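Local coordinates for protein EF0056 (Enterococcus faecalis, PDB 6ORI) that is a surface protein of unknown molecular function with immunoglobulin-like architecture, its N-terminal region carrying a bound calcium ion and probably linked to biofilm formation, at residues A[67-78]-A[164-175]. Residues are numbered along the deposited sequence; the frame is centred on the assembly and turned at random.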
loop_
_atom_site.group_PDB
_atom_site.type_symbol
_atom_site.label_atom_id
_atom_site.label_comp_id
_atom_site.label_asym_id
_atom_site.label_seq_id
_atom_site.Cartn_x
_atom_site.Cartn_y
_atom_site.Cartn_z
ATOM N N ASN A 67 5.586 -18.381 -14.839
ATOM C CA ASN A 67 4.618 -18.735 -13.813
ATOM C C ASN A 67 4.009 -17.535 -13.088
ATOM O O ASN A 67 2.855 -17.566 -12.670
ATOM C CB ASN A 67 5.252 -19.649 -12.774
ATOM C CG ASN A 67 4.248 -20.139 -11.767
ATOM O OD1 ASN A 67 3.298 -20.846 -12.117
ATOM N ND2 ASN A 67 4.395 -19.720 -10.520
ATOM N N TRP A 68 4.843 -16.527 -12.902
ATOM C CA TRP A 68 4.565 -15.392 -12.039
ATOM C C TRP A 68 3.997 -14.262 -12.868
ATOM O O TRP A 68 4.654 -13.742 -13.768
ATOM C CB TRP A 68 5.857 -14.968 -11.374
ATOM C CG TRP A 68 6.594 -16.103 -10.739
ATOM C CD1 TRP A 68 7.769 -16.624 -11.161
ATOM C CD2 TRP A 68 6.197 -16.869 -9.590
ATOM N NE1 TRP A 68 8.143 -17.674 -10.347
ATOM C CE2 TRP A 68 7.195 -17.838 -9.376
ATOM C CE3 TRP A 68 5.102 -16.836 -8.729
ATOM C CZ2 TRP A 68 7.129 -18.762 -8.346
ATOM C CZ3 TRP A 68 5.047 -17.742 -7.691
ATOM C CH2 TRP A 68 6.056 -18.696 -7.510
ATOM N N GLU A 69 2.764 -13.889 -12.547
ATOM C CA GLU A 69 2.045 -12.868 -13.319
ATOM C C GLU A 69 1.567 -11.738 -12.425
ATOM O O GLU A 69 0.868 -11.957 -11.438
ATOM C CB GLU A 69 0.858 -13.493 -14.023
ATOM C CG GLU A 69 0.084 -12.538 -14.901
ATOM C CD GLU A 69 -0.938 -13.280 -15.710
ATOM O OE1 GLU A 69 -2.055 -13.490 -15.185
ATOM O OE2 GLU A 69 -0.588 -13.705 -16.831
ATOM N N ILE A 70 1.939 -10.523 -12.790
ATOM C CA ILE A 70 1.497 -9.340 -12.083
ATOM C C ILE A 70 0.140 -8.960 -12.629
ATOM O O ILE A 70 -0.055 -8.934 -13.862
ATOM C CB ILE A 70 2.477 -8.177 -12.317
ATOM C CG1 ILE A 70 3.857 -8.482 -11.706
ATOM C CG2 ILE A 70 1.919 -6.854 -11.738
ATOM C CD1 ILE A 70 4.932 -7.500 -12.118
ATOM N N ARG A 71 -0.806 -8.720 -11.739
ATOM C CA ARG A 71 -2.110 -8.235 -12.110
ATOM C C ARG A 71 -2.341 -6.868 -11.516
ATOM O O ARG A 71 -1.952 -6.589 -10.376
ATOM C CB ARG A 71 -3.203 -9.218 -11.716
ATOM C CG ARG A 71 -3.135 -10.442 -12.641
ATOM C CD ARG A 71 -4.284 -11.373 -12.529
ATOM N NE ARG A 71 -4.080 -12.513 -13.412
ATOM C CZ ARG A 71 -4.878 -13.563 -13.447
ATOM N NH1 ARG A 71 -5.925 -13.647 -12.640
ATOM N NH2 ARG A 71 -4.601 -14.548 -14.274
ATOM N N LEU A 72 -2.937 -5.985 -12.316
ATOM C CA LEU A 72 -3.230 -4.613 -11.918
ATOM C C LEU A 72 -4.725 -4.406 -12.133
ATOM O O LEU A 72 -5.221 -4.470 -13.265
ATOM C CB LEU A 72 -2.438 -3.632 -12.754
ATOM C CG LEU A 72 -2.743 -2.164 -12.504
ATOM C CD1 LEU A 72 -2.333 -1.719 -11.108
ATOM C CD2 LEU A 72 -2.058 -1.322 -13.570
ATOM N N GLN A 73 -5.454 -4.211 -11.036
ATOM C CA GLN A 73 -6.870 -3.862 -11.076
ATOM C C GLN A 73 -6.994 -2.350 -10.914
ATOM O O GLN A 73 -6.340 -1.754 -10.036
ATOM C CB GLN A 73 -7.684 -4.571 -9.983
ATOM C CG GLN A 73 -9.177 -4.206 -10.011
ATOM C CD GLN A 73 -10.041 -5.076 -9.099
ATOM O OE1 GLN A 73 -9.796 -6.272 -8.935
ATOM N NE2 GLN A 73 -11.078 -4.478 -8.526
ATOM N N LEU A 74 -7.815 -1.729 -11.764
ATOM C CA LEU A 74 -8.101 -0.302 -11.660
ATOM C C LEU A 74 -9.581 -0.098 -11.406
ATOM O O LEU A 74 -10.418 -0.823 -11.910
ATOM C CB LEU A 74 -7.717 0.439 -12.936
ATOM C CG LEU A 74 -6.258 0.375 -13.314
ATOM C CD1 LEU A 74 -6.085 1.111 -14.623
ATOM C CD2 LEU A 74 -5.355 0.949 -12.250
ATOM N N ASP A 75 -9.894 0.925 -10.634
ATOM C CA ASP A 75 -11.261 1.328 -10.408
ATOM C C ASP A 75 -12.069 1.238 -11.683
ATOM O O ASP A 75 -11.646 1.777 -12.704
ATOM C CB ASP A 75 -11.258 2.755 -9.876
ATOM C CG ASP A 75 -12.527 3.107 -9.186
ATOM O OD1 ASP A 75 -13.562 3.216 -9.877
ATOM O OD2 ASP A 75 -12.489 3.298 -7.948
ATOM N N GLU A 76 -13.231 0.608 -11.617
ATOM C CA GLU A 76 -14.102 0.491 -12.785
ATOM C C GLU A 76 -14.390 1.837 -13.436
ATOM O O GLU A 76 -14.558 1.923 -14.672
ATOM C CB GLU A 76 -15.430 -0.171 -12.398
ATOM C CG GLU A 76 -15.333 -1.653 -12.066
ATOM C CD GLU A 76 -15.173 -2.538 -13.306
ATOM O OE1 GLU A 76 -15.233 -3.777 -13.153
ATOM O OE2 GLU A 76 -14.993 -2.003 -14.427
ATOM N N ARG A 77 -14.463 2.899 -12.636
ATOM C CA ARG A 77 -14.818 4.206 -13.161
ATOM C C ARG A 77 -13.724 4.759 -14.060
ATOM O O ARG A 77 -13.995 5.568 -14.947
ATOM C CB ARG A 77 -15.119 5.167 -12.001
ATOM C CG ARG A 77 -16.394 4.789 -11.256
ATOM C CD ARG A 77 -16.555 5.551 -9.941
ATOM N NE ARG A 77 -15.494 5.205 -9.004
ATOM C CZ ARG A 77 -15.164 5.914 -7.929
ATOM N NH1 ARG A 77 -15.825 7.024 -7.611
ATOM N NH2 ARG A 77 -14.170 5.516 -7.161
ATOM N N LEU A 78 -12.471 4.363 -13.820
ATOM C CA LEU A 78 -11.372 4.676 -14.726
ATOM C C LEU A 78 -11.258 3.636 -15.818
ATOM O O LEU A 78 -11.005 3.978 -16.974
ATOM C CB LEU A 78 -10.022 4.762 -13.983
ATOM C CG LEU A 78 -9.892 5.886 -12.982
ATOM C CD1 LEU A 78 -8.551 5.763 -12.283
ATOM C CD2 LEU A 78 -10.018 7.217 -13.689
ATOM N N ARG A 164 -13.154 6.920 -3.300
ATOM C CA ARG A 164 -11.846 7.172 -3.892
ATOM C C ARG A 164 -11.583 6.202 -5.051
ATOM O O ARG A 164 -12.121 5.106 -5.078
ATOM C CB ARG A 164 -10.746 7.049 -2.837
ATOM C CG ARG A 164 -10.927 7.961 -1.613
ATOM C CD ARG A 164 -11.084 9.414 -2.005
ATOM N NE ARG A 164 -10.037 9.898 -2.901
ATOM C CZ ARG A 164 -9.118 10.825 -2.609
ATOM N NH1 ARG A 164 -8.227 11.172 -3.546
ATOM N NH2 ARG A 164 -9.073 11.396 -1.400
ATOM N N LEU A 165 -10.751 6.633 -5.987
ATOM C CA LEU A 165 -10.396 5.840 -7.167
ATOM C C LEU A 165 -9.319 4.850 -6.804
ATOM O O LEU A 165 -8.171 5.217 -6.574
ATOM C CB LEU A 165 -9.898 6.723 -8.304
ATOM C CG LEU A 165 -10.910 7.721 -8.877
ATOM C CD1 LEU A 165 -10.166 8.764 -9.722
ATOM C CD2 LEU A 165 -11.997 7.030 -9.682
ATOM N N MET A 166 -9.695 3.590 -6.753
ATOM C CA MET A 166 -8.793 2.570 -6.287
ATOM C C MET A 166 -7.901 1.962 -7.343
ATOM O O MET A 166 -8.168 2.031 -8.557
ATOM C CB MET A 166 -9.590 1.474 -5.599
ATOM C CG MET A 166 -10.411 0.593 -6.517
ATOM S SD MET A 166 -9.533 -0.767 -7.339
ATOM C CE MET A 166 -9.270 -1.841 -5.953
ATOM N N TYR A 167 -6.825 1.354 -6.861
ATOM C CA TYR A 167 -6.036 0.415 -7.648
ATOM C C TYR A 167 -5.617 -0.728 -6.734
ATOM O O TYR A 167 -5.537 -0.558 -5.517
ATOM C CB TYR A 167 -4.817 1.078 -8.269
ATOM C CG TYR A 167 -3.870 1.751 -7.313
ATOM C CD1 TYR A 167 -2.959 1.028 -6.558
ATOM C CD2 TYR A 167 -3.858 3.130 -7.204
ATOM C CE1 TYR A 167 -2.086 1.690 -5.683
ATOM C CE2 TYR A 167 -2.990 3.787 -6.367
ATOM C CZ TYR A 167 -2.107 3.069 -5.624
ATOM O OH TYR A 167 -1.254 3.767 -4.794
ATOM N N ARG A 168 -5.383 -1.900 -7.317
ATOM C CA ARG A 168 -4.809 -3.037 -6.601
ATOM C C ARG A 168 -3.787 -3.704 -7.495
ATOM O O ARG A 168 -4.105 -4.053 -8.638
ATOM C CB ARG A 168 -5.902 -4.033 -6.205
ATOM C CG ARG A 168 -5.393 -5.309 -5.504
ATOM C CD ARG A 168 -6.455 -6.404 -5.488
ATOM N NE ARG A 168 -6.174 -7.451 -4.517
ATOM C CZ ARG A 168 -6.676 -8.681 -4.556
ATOM N NH1 ARG A 168 -7.468 -9.076 -5.540
ATOM N NH2 ARG A 168 -6.371 -9.525 -3.582
ATOM N N ILE A 169 -2.564 -3.889 -7.012
ATOM C CA ILE A 169 -1.556 -4.650 -7.722
ATOM C C ILE A 169 -1.227 -5.906 -6.917
ATOM O O ILE A 169 -1.182 -5.877 -5.681
ATOM C CB ILE A 169 -0.320 -3.786 -8.037
ATOM C CG1 ILE A 169 0.570 -4.483 -9.073
ATOM C CG2 ILE A 169 0.442 -3.432 -6.761
ATOM C CD1 ILE A 169 1.682 -3.614 -9.614
ATOM N N TYR A 170 -1.078 -7.031 -7.598
ATOM C CA TYR A 170 -0.864 -8.290 -6.907
ATOM C C TYR A 170 -0.186 -9.288 -7.817
ATOM O O TYR A 170 -0.080 -9.074 -9.014
ATOM C CB TYR A 170 -2.179 -8.849 -6.339
ATOM C CG TYR A 170 -3.315 -9.073 -7.317
ATOM C CD1 TYR A 170 -4.060 -7.999 -7.815
ATOM C CD2 TYR A 170 -3.705 -10.353 -7.682
ATOM C CE1 TYR A 170 -5.127 -8.212 -8.685
ATOM C CE2 TYR A 170 -4.769 -10.562 -8.551
ATOM C CZ TYR A 170 -5.472 -9.476 -9.030
ATOM O OH TYR A 170 -6.547 -9.630 -9.873
ATOM N N LEU A 171 0.317 -10.362 -7.227
ATOM C CA LEU A 171 1.035 -11.394 -7.950
ATOM C C LEU A 171 0.280 -12.704 -7.886
ATOM O O LEU A 171 -0.131 -13.112 -6.796
ATOM C CB LEU A 171 2.401 -11.551 -7.310
ATOM C CG LEU A 171 3.351 -12.528 -7.972
ATOM C CD1 LEU A 171 3.740 -12.019 -9.339
ATOM C CD2 LEU A 171 4.582 -12.730 -7.090
ATOM N N VAL A 172 0.103 -13.355 -9.033
ATOM C CA VAL A 172 -0.520 -14.683 -9.050
ATOM C C VAL A 172 0.449 -15.694 -9.610
ATOM O O VAL A 172 1.436 -15.346 -10.252
ATOM C CB VAL A 172 -1.842 -14.728 -9.848
ATOM C CG1 VAL A 172 -2.859 -13.709 -9.294
ATOM C CG2 VAL A 172 -1.574 -14.487 -11.307
ATOM N N SER A 173 0.144 -16.959 -9.345
ATOM C CA SER A 173 0.971 -18.069 -9.740
ATOM C C SER A 173 0.145 -19.049 -10.573
ATOM O O SER A 173 -0.832 -19.613 -10.089
ATOM C CB SER A 173 1.475 -18.748 -8.475
ATOM O OG SER A 173 2.089 -19.989 -8.811
ATOM N N HIS A 174 0.527 -19.234 -11.825
ATOM C CA HIS A 174 -0.244 -20.086 -12.732
ATOM C C HIS A 174 -0.277 -21.558 -12.260
ATOM O O HIS A 174 -1.314 -22.223 -12.395
ATOM C CB HIS A 174 0.282 -19.978 -14.174
ATOM C CG HIS A 174 0.111 -18.628 -14.802
ATOM N ND1 HIS A 174 -1.036 -17.877 -14.688
ATOM C CD2 HIS A 174 0.952 -17.911 -15.583
ATOM C CE1 HIS A 174 -0.889 -16.742 -15.354
ATOM N NE2 HIS A 174 0.309 -16.745 -15.912
ATOM N N GLN A 175 0.818 -22.039 -11.677
ATOM C CA GLN A 175 0.913 -23.432 -11.219
ATOM C C GLN A 175 0.023 -23.675 -10.001
ATOM O O GLN A 175 -0.248 -24.821 -9.633
ATOM C CB GLN A 175 2.373 -23.801 -10.898
ATOM C CG GLN A 175 2.979 -23.034 -9.717
ATOM C CD GLN A 175 4.482 -23.144 -9.604
ATOM O OE1 GLN A 175 5.164 -23.516 -10.548
ATOM N NE2 GLN A 175 5.012 -22.792 -8.431
HETATM O O HOH W 1 -8.533 -8.368 -8.140
#
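The ring of Tyr170 is sandwiched: CB of Arg71 lies over one face in a CH-pi contact, 3.7 Å from the centroid, while NH1 of Arg168 sits over the centre of the opposite face. Tyr170 reaches this place because its CG stands between the backbone N and the carbonyl carbon (chi1 57°), which leans the ring toward strand 68-74, against Arg71. A water joins Tyr170 OH, Arg168 NH1 and, in one of its two conformers, Gln73 OE1; Gln73 NE2 goes to Phe19 O, Arg168 to Glu185 and the tyrosine hydroxyl to Glu21. Beyond the ring, CG2 of Val172 packs on one face of the Arg71 guanidinium, and Glu69 holds that group from its edge, OE1 accepting from both NE and NH2. The Glu69 carboxylate stands nearly perpendicular to the His174 ring, and OE2 takes a weak bond from NE2 at 3.3 Å; Asp178 holds both His174 ND1 and Arg71 NH2.

At the far end, CD2 of Leu165 lies over one face of the Arg77 guanidinium, toward its rim. Arg77 grips Asp75 side-on, one nitrogen to each oxygen, and Asp75 OD2 also accepts Met166 N at 3.1 Å through its anti lone pair. As N-cap of the short helix, Asp75 takes Arg77 N on OD1, so one carboxylate caps the helix through one oxygen and reaches the start of 166-173 through the other.

At the other end, Asn67 OD1 accepts Gln175 N (2.8 Å), and its ND2 donates to Ser173 OG at 2.9 Å, an oxygen shared with Asp176. Between these ends, paired N-H and C=O groups join Glu69 to Val172, Arg71 to Tyr170 and Gln73 to Arg168, while Ile70, Leu72, Ile169 and Leu171 pack on the reverse face. The strands run antiparallel at 169°, adjacent members of an antiparallel sheet in which 113-117 flanks 68-74 on its other edge, an arrangement consistent with an immunoglobulin-like beta fold.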